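PDB 6FX6: SaTIE-TED from Staphylococcus aureus, which is of unknown function but, as the thioester domain of a wall-anchored bacterial surface protein, may serve covalent attachment through an internal thioester. Local coordinates for residues Lys11-Gly16 with Gln96-Gln101; Ala36-Asn41 with Ala54-Val59; Ser173-Lys178 with Leu184-Asp189. All coordinates share one frame; numbering follows the deposited sequence.

Interaction 1 of 3, residues Lys11-Gly16 with Gln96-Gln101. With ZN (zinc ion), chain B.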
ATOM      1  N   LYS A  11     -13.710  12.333   9.912  1.00 35.32           N
ATOM      2  CA  LYS A  11     -13.158  13.390  10.747  1.00 37.87           C
ATOM      3  C   LYS A  11     -12.861  14.562   9.824  1.00 36.46           C
ATOM      4  O   LYS A  11     -12.179  14.405   8.813  1.00 33.95           O
ATOM      5  CB  LYS A  11     -11.913  12.914  11.495  1.00 43.48           C
ATOM      6  CG  LYS A  11     -12.253  11.897  12.581  1.00 51.80           C
ATOM      7  CD  LYS A  11     -11.213  11.809  13.692  1.00 59.02           C
ATOM      8  CE  LYS A  11     -10.116  10.806  13.379  1.00 62.72           C
ATOM      9  NZ  LYS A  11      -9.233  10.567  14.553  1.00 68.11           N
ATOM     10  N   TRP A  12     -13.409  15.727  10.156  1.00 35.88           N
ATOM     11  CA  TRP A  12     -13.302  16.899   9.293  1.00 33.87           C
ATOM     12  C   TRP A  12     -11.981  17.617   9.523  1.00 33.80           C
ATOM     13  O   TRP A  12     -11.564  17.821  10.666  1.00 35.89           O
ATOM     14  CB  TRP A  12     -14.475  17.856   9.527  1.00 36.34           C
ATOM     15  CG  TRP A  12     -15.783  17.273   9.086  1.00 36.02           C
ATOM     16  CD1 TRP A  12     -16.798  16.831   9.883  1.00 37.75           C
ATOM     17  CD2 TRP A  12     -16.205  17.047   7.738  1.00 35.18           C
ATOM     18  NE1 TRP A  12     -17.829  16.352   9.114  1.00 39.47           N
ATOM     19  CE2 TRP A  12     -17.489  16.474   7.793  1.00 36.38           C
ATOM     20  CE3 TRP A  12     -15.619  17.279   6.485  1.00 34.43           C
ATOM     21  CZ2 TRP A  12     -18.207  16.130   6.641  1.00 39.69           C
ATOM     22  CZ3 TRP A  12     -16.331  16.933   5.337  1.00 35.25           C
ATOM     23  CH2 TRP A  12     -17.610  16.363   5.425  1.00 35.44           C
ATOM     24  N   ILE A  13     -11.331  17.983   8.423  1.00 30.89           N
ATOM     25  CA  ILE A  13     -10.132  18.800   8.439  1.00 29.96           C
ATOM     26  C   ILE A  13     -10.557  20.165   7.910  1.00 31.48           C
ATOM     27  O   ILE A  13     -10.844  20.317   6.723  1.00 34.33           O
ATOM     28  CB  ILE A  13      -9.039  18.179   7.544  1.00 30.95           C
ATOM     29  CG1 ILE A  13      -8.661  16.780   8.065  1.00 29.06           C
ATOM     30  CG2 ILE A  13      -7.813  19.091   7.470  1.00 33.37           C
ATOM     31  CD1 ILE A  13      -7.946  15.907   7.057  1.00 27.48           C
ATOM     32  N   ASP A  14     -10.627  21.149   8.798  1.00 34.11           N
ATOM     33  CA  ASP A  14     -11.077  22.489   8.446  1.00 35.31           C
ATOM     34  C   ASP A  14     -10.192  23.502   9.162  1.00 38.81           C
ATOM     35  O   ASP A  14     -10.197  23.578  10.393  1.00 39.52           O
ATOM     36  CB  ASP A  14     -12.554  22.674   8.837  1.00 33.02           C
ATOM     37  CG  ASP A  14     -13.139  24.006   8.368  1.00 34.02           C
ATOM     38  OD1 ASP A  14     -12.531  24.675   7.509  1.00 34.36           O
ATOM     39  OD2 ASP A  14     -14.223  24.386   8.860  1.00 34.20           O
ATOM     40  N   LYS A  15      -9.428  24.265   8.383  1.00 40.15           N
ATOM     41  CA  LYS A  15      -8.567  25.310   8.924  1.00 45.93           C
ATOM     42  C   LYS A  15      -8.885  26.677   8.311  1.00 47.42           C
ATOM     43  O   LYS A  15      -8.053  27.582   8.343  1.00 52.50           O
ATOM     44  CB  LYS A  15      -7.098  24.910   8.728  1.00 48.14           C
ATOM     45  CG  LYS A  15      -6.722  23.669   9.525  1.00 50.73           C
ATOM     46  CD  LYS A  15      -5.294  23.208   9.277  1.00 55.98           C
ATOM     47  CE  LYS A  15      -5.050  21.839   9.907  1.00 55.31           C
ATOM     48  NZ  LYS A  15      -3.722  21.274   9.550  1.00 57.21           N
ATOM     49  N   GLY A  16     -10.106  26.837   7.792  1.00 46.63           N
ATOM     50  CA  GLY A  16     -10.519  28.066   7.110  1.00 49.06           C
ATOM     51  C   GLY A  16      -9.721  28.377   5.855  1.00 50.58           C
ATOM     52  O   GLY A  16      -9.645  29.530   5.443  1.00 55.38           O
ATOM     53  N   GLN A  96      -0.551  14.990   5.088  1.00 33.72           N
ATOM     54  CA  GLN A  96      -0.212  13.718   4.415  1.00 35.36           C
ATOM     55  C   GLN A  96      -1.438  12.993   3.891  1.00 32.75           C
ATOM     56  O   GLN A  96      -1.420  12.495   2.765  1.00 38.37           O
ATOM     57  CB  GLN A  96       0.560  12.735   5.318  1.00 36.57           C
ATOM     58  CG  GLN A  96       2.064  12.679   5.121  1.00 43.24           C
ATOM     59  CD  GLN A  96       2.519  12.452   3.691  1.00 41.79           C
ATOM     60  OE1 GLN A  96       3.153  13.316   3.098  1.00 45.67           O
ATOM     61  NE2 GLN A  96       2.225  11.286   3.146  1.00 37.09           N
ATOM     62  N   TYR A  97      -2.477  12.895   4.719  1.00 29.93           N
ATOM     63  CA  TYR A  97      -3.742  12.298   4.284  1.00 27.65           C
ATOM     64  C   TYR A  97      -4.278  12.990   3.036  1.00 26.31           C
ATOM     65  O   TYR A  97      -4.681  12.327   2.083  1.00 25.62           O
ATOM     66  CB  TYR A  97      -4.817  12.335   5.376  1.00 25.89           C
ATOM     67  CG  TYR A  97      -6.106  11.725   4.892  1.00 26.66           C
ATOM     68  CD1 TYR A  97      -6.345  10.357   5.006  1.00 26.68           C
ATOM     69  CD2 TYR A  97      -7.067  12.508   4.263  1.00 26.87           C
ATOM     70  CE1 TYR A  97      -7.523   9.796   4.530  1.00 28.49           C
ATOM     71  CE2 TYR A  97      -8.238  11.959   3.778  1.00 28.98           C
ATOM     72  CZ  TYR A  97      -8.468  10.608   3.911  1.00 28.55           C
ATOM     73  OH  TYR A  97      -9.648  10.087   3.431  1.00 27.29           O
ATOM     74  N   ILE A  98      -4.303  14.318   3.066  1.00 28.67           N
ATOM     75  CA  ILE A  98      -4.793  15.117   1.938  1.00 28.36           C
ATOM     76  C   ILE A  98      -3.937  14.874   0.699  1.00 28.18           C
ATOM     77  O   ILE A  98      -4.472  14.661  -0.392  1.00 27.98           O
ATOM     78  CB  ILE A  98      -4.841  16.625   2.281  1.00 28.55           C
ATOM     79  CG1 ILE A  98      -5.981  16.890   3.257  1.00 29.29           C
ATOM     80  CG2 ILE A  98      -5.048  17.475   1.032  1.00 32.33           C
ATOM     81  CD1 ILE A  98      -5.975  18.273   3.872  1.00 31.31           C
ATOM     82  N   ALA A  99      -2.615  14.909   0.872  1.00 29.57           N
ATOM     83  CA  ALA A  99      -1.679  14.665  -0.242  1.00 30.76           C
ATOM     84  C   ALA A  99      -1.904  13.284  -0.855  1.00 29.65           C
ATOM     85  O   ALA A  99      -1.925  13.140  -2.073  1.00 30.83           O
ATOM     86  CB  ALA A  99      -0.240  14.804   0.223  1.00 29.32           C
ATOM     87  N   THR A 100      -2.096  12.284  -0.000  1.00 28.45           N
ATOM     88  CA  THR A 100      -2.359  10.924  -0.458  1.00 31.59           C
ATOM     89  C   THR A 100      -3.676  10.854  -1.237  1.00 28.83           C
ATOM     90  O   THR A 100      -3.714  10.287  -2.331  1.00 30.54           O
ATOM     91  CB  THR A 100      -2.357   9.935   0.723  1.00 31.61           C
ATOM     92  OG1 THR A 100      -1.097  10.017   1.390  1.00 33.81           O
ATOM     93  CG2 THR A 100      -2.573   8.507   0.254  1.00 34.24           C
ATOM     94  N   GLN A 101      -4.737  11.443  -0.683  1.00 29.00           N
ATOM     95  CA  GLN A 101      -6.030  11.533  -1.378  1.00 28.77           C
ATOM     96  C   GLN A 101      -5.882  12.244  -2.718  1.00 28.46           C
ATOM     97  O   GLN A 101      -6.459  11.817  -3.710  1.00 27.80           O
ATOM     98  CB  GLN A 101      -7.065  12.277  -0.524  1.00 29.25           C
ATOM     99  CG  GLN A 101      -8.439  12.463  -1.170  1.00 29.53           C
ATOM    100  CD  GLN A 101      -9.175  11.162  -1.385  1.00 30.06           C
ATOM    101  OE1 GLN A 101      -9.954  10.735  -0.528  1.00 30.59           O
ATOM    102  NE2 GLN A 101      -8.932  10.519  -2.525  1.00 26.25           N
TER
HETATM  103 ZN    ZN B 301     -15.177  23.268  10.209  1.00 35.48          ZN
HETATM  104  O   HOH W   1     -15.847  21.448   9.301  1.00 23.24           O
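Ile13 reaches the helix with both of its branches. Its CG2 lies 4.1 Å from Ile98 CD1, the two isoleucines sliding past one another in opposite directions, while Ile13 CD1 approaches the Tyr97 ring obliquely, 4.5 Å from CD2. Ile13 CG2 stands anti to the backbone N, with CG1 beside that N (chi1 -61°), and so the two branches part toward different partners. Branched aliphatic chains suit this buried spot, where side chains must bridge between backbones that stay far apart: the CA atoms of Ile13 and Ile98 are 9.2 Å from each other.

The polar groups nearby find their partners away from this contact. Where the strand ends, Asp14 uses its two oxygens differently: OD2 binds zinc at 2.0 Å, and OD1 accepts from Gly16 N at 3.3 Å, closing an Asx turn.

Purely apolar contact thus seats helix 94-107 against strand 5-13. With methyl groups and a ring meeting, no polar side-chain atom of Ile13, Ile98 or Tyr97 has to be satisfied across it; the Tyr97 hydroxyl is instead held by Ala45 O and Phe38 N, which fixes the far end of the ring that Ile13 packs against.

Interaction 2 of 3, residues Ala36-Asn41 with Ala54-Val59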
ATOM      1  N   ALA A  36     -12.658  15.816   4.075  1.00 32.64           N
ATOM      2  CA  ALA A  36     -13.195  14.651   4.770  1.00 32.87           C
ATOM      3  C   ALA A  36     -12.100  13.600   4.865  1.00 30.22           C
ATOM      4  O   ALA A  36     -11.598  13.130   3.841  1.00 28.36           O
ATOM      5  CB  ALA A  36     -14.396  14.092   4.024  1.00 31.41           C
ATOM      6  N   LYS A  37     -11.706  13.267   6.091  1.00 27.38           N
ATOM      7  CA  LYS A  37     -10.846  12.118   6.335  1.00 26.48           C
ATOM      8  C   LYS A  37     -11.766  10.954   6.660  1.00 25.25           C
ATOM      9  O   LYS A  37     -12.323  10.881   7.760  1.00 24.26           O
ATOM     10  CB  LYS A  37      -9.875  12.392   7.481  1.00 28.27           C
ATOM     11  CG  LYS A  37      -8.808  11.325   7.657  1.00 29.47           C
ATOM     12  CD  LYS A  37      -7.992  11.582   8.910  1.00 33.19           C
ATOM     13  CE  LYS A  37      -6.845  10.596   9.036  1.00 36.35           C
ATOM     14  NZ  LYS A  37      -6.131  10.760  10.328  1.00 40.16           N
ATOM     15  N   PHE A  38     -11.917  10.048   5.698  1.00 24.21           N
ATOM     16  CA  PHE A  38     -12.885   8.958   5.800  1.00 26.81           C
ATOM     17  C   PHE A  38     -12.371   7.785   6.627  1.00 26.50           C
ATOM     18  O   PHE A  38     -11.205   7.395   6.516  1.00 27.34           O
ATOM     19  CB  PHE A  38     -13.262   8.443   4.408  1.00 28.35           C
ATOM     20  CG  PHE A  38     -13.905   9.479   3.521  1.00 29.15           C
ATOM     21  CD1 PHE A  38     -15.204   9.915   3.766  1.00 30.04           C
ATOM     22  CD2 PHE A  38     -13.217  10.002   2.422  1.00 28.26           C
ATOM     23  CE1 PHE A  38     -15.805  10.860   2.938  1.00 33.65           C
ATOM     24  CE2 PHE A  38     -13.810  10.949   1.595  1.00 30.08           C
ATOM     25  CZ  PHE A  38     -15.104  11.381   1.852  1.00 32.63           C
ATOM     26  N   TYR A  39     -13.262   7.225   7.441  1.00 27.04           N
ATOM     27  CA  TYR A  39     -13.026   5.975   8.157  1.00 29.04           C
ATOM     28  C   TYR A  39     -14.168   5.015   7.853  1.00 30.41           C
ATOM     29  O   TYR A  39     -15.314   5.437   7.773  1.00 30.79           O
ATOM     30  CB  TYR A  39     -12.964   6.213   9.670  1.00 32.69           C
ATOM     31  CG  TYR A  39     -11.738   6.970  10.131  1.00 33.80           C
ATOM     32  CD1 TYR A  39     -11.644   8.350   9.964  1.00 33.01           C
ATOM     33  CD2 TYR A  39     -10.675   6.309  10.754  1.00 37.99           C
ATOM     34  CE1 TYR A  39     -10.527   9.049  10.386  1.00 35.29           C
ATOM     35  CE2 TYR A  39      -9.552   7.004  11.190  1.00 39.75           C
ATOM     36  CZ  TYR A  39      -9.482   8.372  10.999  1.00 39.40           C
ATOM     37  OH  TYR A  39      -8.374   9.068  11.416  1.00 41.24           O
ATOM     38  N   VAL A  40     -13.847   3.733   7.679  1.00 31.26           N
ATOM     39  CA  VAL A  40     -14.852   2.675   7.567  1.00 33.31           C
ATOM     40  C   VAL A  40     -14.440   1.558   8.507  1.00 33.85           C
ATOM     41  O   VAL A  40     -13.378   0.950   8.325  1.00 31.17           O
ATOM     42  CB  VAL A  40     -14.979   2.120   6.128  1.00 34.51           C
ATOM     43  CG1 VAL A  40     -16.090   1.076   6.052  1.00 36.43           C
ATOM     44  CG2 VAL A  40     -15.232   3.249   5.132  1.00 36.46           C
ATOM     45  N   ASN A  41     -15.273   1.318   9.518  1.00 35.18           N
ATOM     46  CA  ASN A  41     -15.034   0.312  10.561  1.00 40.27           C
ATOM     47  C   ASN A  41     -13.632   0.405  11.187  1.00 38.85           C
ATOM     48  O   ASN A  41     -12.948  -0.600  11.367  1.00 41.09           O
ATOM     49  CB  ASN A  41     -15.319  -1.100  10.018  1.00 41.65           C
ATOM     50  CG  ASN A  41     -15.740  -2.078  11.104  1.00 44.76           C
ATOM     51  OD1 ASN A  41     -15.254  -3.202  11.157  1.00 45.55           O
ATOM     52  ND2 ASN A  41     -16.656  -1.657  11.971  1.00 47.34           N
ATOM     53  N   ALA A  54     -19.535  12.351  -0.853  1.00 38.42           N
ATOM     54  CA  ALA A  54     -19.751  11.123  -0.085  1.00 39.57           C
ATOM     55  C   ALA A  54     -20.993  11.240   0.809  1.00 41.94           C
ATOM     56  O   ALA A  54     -21.354  12.341   1.234  1.00 40.33           O
ATOM     57  CB  ALA A  54     -18.521  10.800   0.753  1.00 34.97           C
ATOM     58  N   ALA A  55     -21.631  10.097   1.085  1.00 42.16           N
ATOM     59  CA  ALA A  55     -22.810  10.023   1.963  1.00 42.63           C
ATOM     60  C   ALA A  55     -22.396   9.701   3.399  1.00 42.19           C
ATOM     61  O   ALA A  55     -22.522   8.563   3.858  1.00 41.97           O
ATOM     62  CB  ALA A  55     -23.792   8.982   1.444  1.00 46.33           C
ATOM     63  N   ILE A  56     -21.908  10.722   4.100  1.00 41.99           N
ATOM     64  CA  ILE A  56     -21.444  10.590   5.484  1.00 41.13           C
ATOM     65  C   ILE A  56     -22.581  10.105   6.380  1.00 43.03           C
ATOM     66  O   ILE A  56     -23.704  10.588   6.277  1.00 43.83           O
ATOM     67  CB  ILE A  56     -20.911  11.938   6.053  1.00 43.29           C
ATOM     68  CG1 ILE A  56     -19.678  12.435   5.277  1.00 39.26           C
ATOM     69  CG2 ILE A  56     -20.595  11.831   7.549  1.00 44.23           C
ATOM     70  CD1 ILE A  56     -18.543  11.447   5.190  1.00 38.77           C
ATOM     71  N   GLY A  57     -22.273   9.138   7.244  1.00 42.97           N
ATOM     72  CA  GLY A  57     -23.231   8.592   8.200  1.00 45.34           C
ATOM     73  C   GLY A  57     -24.168   7.525   7.658  1.00 47.89           C
ATOM     74  O   GLY A  57     -24.964   6.969   8.418  1.00 50.26           O
ATOM     75  N   ALA A  58     -24.072   7.227   6.360  1.00 47.43           N
ATOM     76  CA  ALA A  58     -24.973   6.280   5.707  1.00 48.87           C
ATOM     77  C   ALA A  58     -24.334   4.903   5.632  1.00 48.38           C
ATOM     78  O   ALA A  58     -23.106   4.771   5.587  1.00 42.29           O
ATOM     79  CB  ALA A  58     -25.334   6.763   4.309  1.00 49.04           C
ATOM     80  N   VAL A  59     -25.193   3.888   5.591  1.00 51.77           N
ATOM     81  CA  VAL A  59     -24.781   2.496   5.471  1.00 52.01           C
ATOM     82  C   VAL A  59     -24.368   2.227   4.021  1.00 50.19           C
ATOM     83  O   VAL A  59     -25.156   2.444   3.100  1.00 53.09           O
ATOM     84  CB  VAL A  59     -25.930   1.538   5.874  1.00 57.01           C
ATOM     85  CG1 VAL A  59     -25.533   0.078   5.662  1.00 59.18           C
ATOM     86  CG2 VAL A  59     -26.343   1.782   7.323  1.00 58.71           C
TER
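Phe38 turns one corner of its ring into the 54-59 loop, where CE1 meets two methyl groups. Ala54 CB is 3.5 Å from Phe38 CE1 and 3.6 Å from Phe38 CZ, approaching obliquely. Ile56 CD1 comes in at the ring edge, near its plane, 3.6 Å from Phe38 CE1, and the two side chains cross at about a right angle. Phe38 has its ring beside the backbone N (chi1 -61°), which carries its far end closer to the loop than the direction of CB alone would suggest. One face of the ring is covered by Ala36 CB, 3.5 Å above the plane and offset toward the rim; Ala45 and Cys47 of strand 43-47 also touch the side chain. Short alanines suit positions so close to a flat ring, and the longer Ile56 spans the remaining distance with its terminal methyl.

The loop owes its shape to a type II turn from Ala55 to Ala58, closed by Ala58 N to Ala55 O at 3.2 Å. Gly57 fills its third position, where the positive phi of 82° suits a residue without CB. On the other side of strand 30-40 the alternation brings polar groups together: a fully extended Lys37 gives NZ to Tyr39 OH at 3.0 Å, with Tyr86 OH as a second partner.

Backbone hydrogen bonds between Gly57, Ala58 and Leu8 tie the loop to strand 5-13, and Gln218 touches both Phe38 and Ala54. The arrangement is that of a connecting loop, here joining strands 43-47 and 59-64, bordering an aromatic ring on strand 30-40 of the antiparallel sheet.

Interaction 3 of 3, residues Ser173-Lys178 with Leu184-Asp189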
ATOM      1  N   SER A 173       8.523 -24.527   8.722  1.00 37.98           N
ATOM      2  CA  SER A 173       9.084 -25.124   9.930  1.00 40.30           C
ATOM      3  C   SER A 173      10.427 -25.796   9.618  1.00 39.28           C
ATOM      4  O   SER A 173      10.606 -26.370   8.539  1.00 39.37           O
ATOM      5  CB  SER A 173       8.104 -26.143  10.514  1.00 43.12           C
ATOM      6  OG  SER A 173       8.569 -26.629  11.753  1.00 49.59           O
ATOM      7  N   GLY A 174      11.370 -25.689  10.551  1.00 38.64           N
ATOM      8  CA  GLY A 174      12.723 -26.216  10.374  1.00 37.71           C
ATOM      9  C   GLY A 174      13.680 -25.320   9.600  1.00 35.56           C
ATOM     10  O   GLY A 174      14.785 -25.750   9.267  1.00 34.12           O
ATOM     11  N   VAL A 175      13.268 -24.083   9.319  1.00 35.14           N
ATOM     12  CA  VAL A 175      14.121 -23.088   8.656  1.00 35.95           C
ATOM     13  C   VAL A 175      14.136 -21.817   9.501  1.00 37.88           C
ATOM     14  O   VAL A 175      13.071 -21.290   9.849  1.00 40.29           O
ATOM     15  CB  VAL A 175      13.629 -22.751   7.227  1.00 33.05           C
ATOM     16  CG1 VAL A 175      14.504 -21.673   6.579  1.00 31.77           C
ATOM     17  CG2 VAL A 175      13.618 -24.001   6.358  1.00 35.35           C
ATOM     18  N   ASN A 176      15.340 -21.351   9.837  1.00 38.46           N
ATOM     19  CA  ASN A 176      15.549 -20.060  10.495  1.00 42.59           C
ATOM     20  C   ASN A 176      16.139 -19.098   9.477  1.00 39.75           C
ATOM     21  O   ASN A 176      17.067 -19.452   8.751  1.00 39.75           O
ATOM     22  CB  ASN A 176      16.503 -20.186  11.684  1.00 50.16           C
ATOM     23  CG  ASN A 176      15.819 -20.706  12.927  1.00 63.39           C
ATOM     24  OD1 ASN A 176      15.200 -21.770  12.908  1.00 81.59           O
ATOM     25  ND2 ASN A 176      15.933 -19.961  14.023  1.00 70.47           N
ATOM     26  N   ALA A 177      15.602 -17.885   9.440  1.00 38.84           N
ATOM     27  CA  ALA A 177      16.027 -16.875   8.484  1.00 41.59           C
ATOM     28  C   ALA A 177      16.024 -15.507   9.141  1.00 41.16           C
ATOM     29  O   ALA A 177      14.986 -15.064   9.630  1.00 41.13           O
ATOM     30  CB  ALA A 177      15.109 -16.879   7.274  1.00 41.54           C
ATOM     31  N   LYS A 178      17.188 -14.852   9.142  1.00 44.02           N
ATOM     32  CA  LYS A 178      17.352 -13.501   9.680  1.00 47.74           C
ATOM     33  C   LYS A 178      18.079 -12.619   8.665  1.00 42.98           C
ATOM     34  O   LYS A 178      18.879 -13.109   7.861  1.00 41.78           O
ATOM     35  CB  LYS A 178      18.138 -13.542  11.000  1.00 59.24           C
ATOM     36  CG  LYS A 178      18.142 -12.216  11.751  1.00 80.85           C
ATOM     37  CD  LYS A 178      18.870 -12.273  13.086  1.00 94.31           C
ATOM     38  CE  LYS A 178      18.933 -10.881  13.703  1.00 98.75           C
ATOM     39  NZ  LYS A 178      19.555 -10.871  15.054  1.00106.60           N
ATOM     40  N   LEU A 184      21.227 -12.255   3.942  1.00 35.88           N
ATOM     41  CA  LEU A 184      20.191 -13.151   4.438  1.00 34.68           C
ATOM     42  C   LEU A 184      20.907 -14.327   5.088  1.00 34.12           C
ATOM     43  O   LEU A 184      21.635 -15.048   4.408  1.00 33.56           O
ATOM     44  CB  LEU A 184      19.284 -13.630   3.296  1.00 32.57           C
ATOM     45  CG  LEU A 184      18.196 -14.654   3.665  1.00 31.45           C
ATOM     46  CD1 LEU A 184      17.201 -14.071   4.656  1.00 32.86           C
ATOM     47  CD2 LEU A 184      17.477 -15.174   2.424  1.00 30.96           C
ATOM     48  N   ILE A 185      20.698 -14.499   6.396  1.00 34.98           N
ATOM     49  CA  ILE A 185      21.388 -15.505   7.207  1.00 38.27           C
ATOM     50  C   ILE A 185      20.417 -16.660   7.446  1.00 37.89           C
ATOM     51  O   ILE A 185      19.368 -16.471   8.051  1.00 35.86           O
ATOM     52  CB  ILE A 185      21.833 -14.926   8.581  1.00 41.96           C
ATOM     53  CG1 ILE A 185      22.552 -13.574   8.430  1.00 46.50           C
ATOM     54  CG2 ILE A 185      22.706 -15.918   9.343  1.00 41.93           C
ATOM     55  CD1 ILE A 185      23.808 -13.601   7.591  1.00 50.65           C
ATOM     56  N   VAL A 186      20.785 -17.858   6.997  1.00 41.95           N
ATOM     57  CA  VAL A 186      19.862 -18.990   6.940  1.00 41.08           C
ATOM     58  C   VAL A 186      20.460 -20.254   7.535  1.00 41.18           C
ATOM     59  O   VAL A 186      21.620 -20.574   7.282  1.00 40.04           O
ATOM     60  CB  VAL A 186      19.473 -19.298   5.482  1.00 42.59           C
ATOM     61  CG1 VAL A 186      18.493 -20.458   5.418  1.00 49.32           C
ATOM     62  CG2 VAL A 186      18.883 -18.065   4.818  1.00 42.82           C
ATOM     63  N   THR A 187      19.660 -20.971   8.319  1.00 41.77           N
ATOM     64  CA  THR A 187      19.987 -22.340   8.703  1.00 44.30           C
ATOM     65  C   THR A 187      18.726 -23.202   8.606  1.00 41.32           C
ATOM     66  O   THR A 187      17.640 -22.764   8.976  1.00 42.71           O
ATOM     67  CB  THR A 187      20.660 -22.418  10.096  1.00 52.58           C
ATOM     68  OG1 THR A 187      21.000 -23.781  10.395  1.00 64.50           O
ATOM     69  CG2 THR A 187      19.768 -21.865  11.202  1.00 59.14           C
ATOM     70  N   ALA A 188      18.882 -24.409   8.065  1.00 40.70           N
ATOM     71  CA  ALA A 188      17.788 -25.362   7.900  1.00 40.49           C
ATOM     72  C   ALA A 188      18.156 -26.680   8.554  1.00 41.50           C
ATOM     73  O   ALA A 188      19.302 -27.120   8.455  1.00 44.19           O
ATOM     74  CB  ALA A 188      17.495 -25.578   6.427  1.00 40.75           C
ATOM     75  N   ASP A 189      17.178 -27.309   9.207  1.00 42.33           N
ATOM     76  CA  ASP A 189      17.383 -28.591   9.903  1.00 45.74           C
ATOM     77  C   ASP A 189      16.608 -29.716   9.194  1.00 44.06           C
ATOM     78  O   ASP A 189      15.997 -29.483   8.152  1.00 40.13           O
ATOM     79  CB  ASP A 189      17.047 -28.466  11.408  1.00 49.49           C
ATOM     80  CG  ASP A 189      15.626 -27.997  11.674  1.00 54.96           C
ATOM     81  OD1 ASP A 189      14.674 -28.667  11.226  1.00 55.71           O
ATOM     82  OD2 ASP A 189      15.460 -26.959  12.355  1.00 65.29           O
TER
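A chi1 of 58° puts the Asp189 carboxylate between its own backbone N and carbonyl carbon, folding it back so that OD1 lies 3.2 Å from Gly174 CA. Thr187, with OG1 anti to its N (chi1 -178°), is left with CG2 in the crowded position, and this methyl rests 3.7 Å from Asn176 CB. The CG1 methyls of Val175 and Val186, both set anti to the backbone N, approach to 4.3 Å diagonally across the strands.

The backbones run antiparallel, their axes at 173°. In the hydrogen-bonded pair Asn176-Thr187, Asn176 N reaches Thr187 O at 2.8 Å and Thr187 N reaches Asn176 O at 3.0 Å. Lys178 and Ile185 repeat this, with Ile185 N 2.7 Å from Lys178 O. Asp189 N extends the series to Gly174 O at 2.9 Å. Between them, the non-hydrogen-bonded pairs Val175-Ala188 and Ala177-Val186 contribute CA-H...O contacts. Gly174 suits its place through its positive phi and because, having no CB, it lets the carboxylate come so close.

Val175, Ala177, Val186 and Ala188 share one face; Val175, Ala177 and Val186 pack on Ile198, and the two valines also on Leu235, so small apolar residues belong here. Asn176, Lys178, Ile185 and Thr187 lie on the more exposed face.

Pairing thus rests on main-chain bonds, while alternation sends small apolar residues to the Ile198 side and the polar ones, with Ile185, to the other. The Asp189 carboxylate gains no bond from Gly174; its OD1 accepts from Asn191 N, which helps hold the group in place although Gly174 O is another acceptor.

In the fold
From the N terminus, strand 5-13 leads into interaction 1, which brings 11-16 against helix 94-107 and so closes a loop with 79 residues between its segments. Interaction 2 lies wholly within that loop, closing a short one of its own as 54-59 returns to strand 30-40. The two touch, since strands 5-13 and 30-40 are neighbours in one sheet: Lys11 N meets Lys37 O at 2.9 Å. Interaction 3 follows in series on the opposite side of the chain's centre, about 45 Å from either of the others between centres. It pairs the hairpin strands 175-180 and 183-188 of a small three-stranded sheet, in which 154-157 flanks 183-188, while interactions 1 and 2 bind helix and loop to the larger sheet.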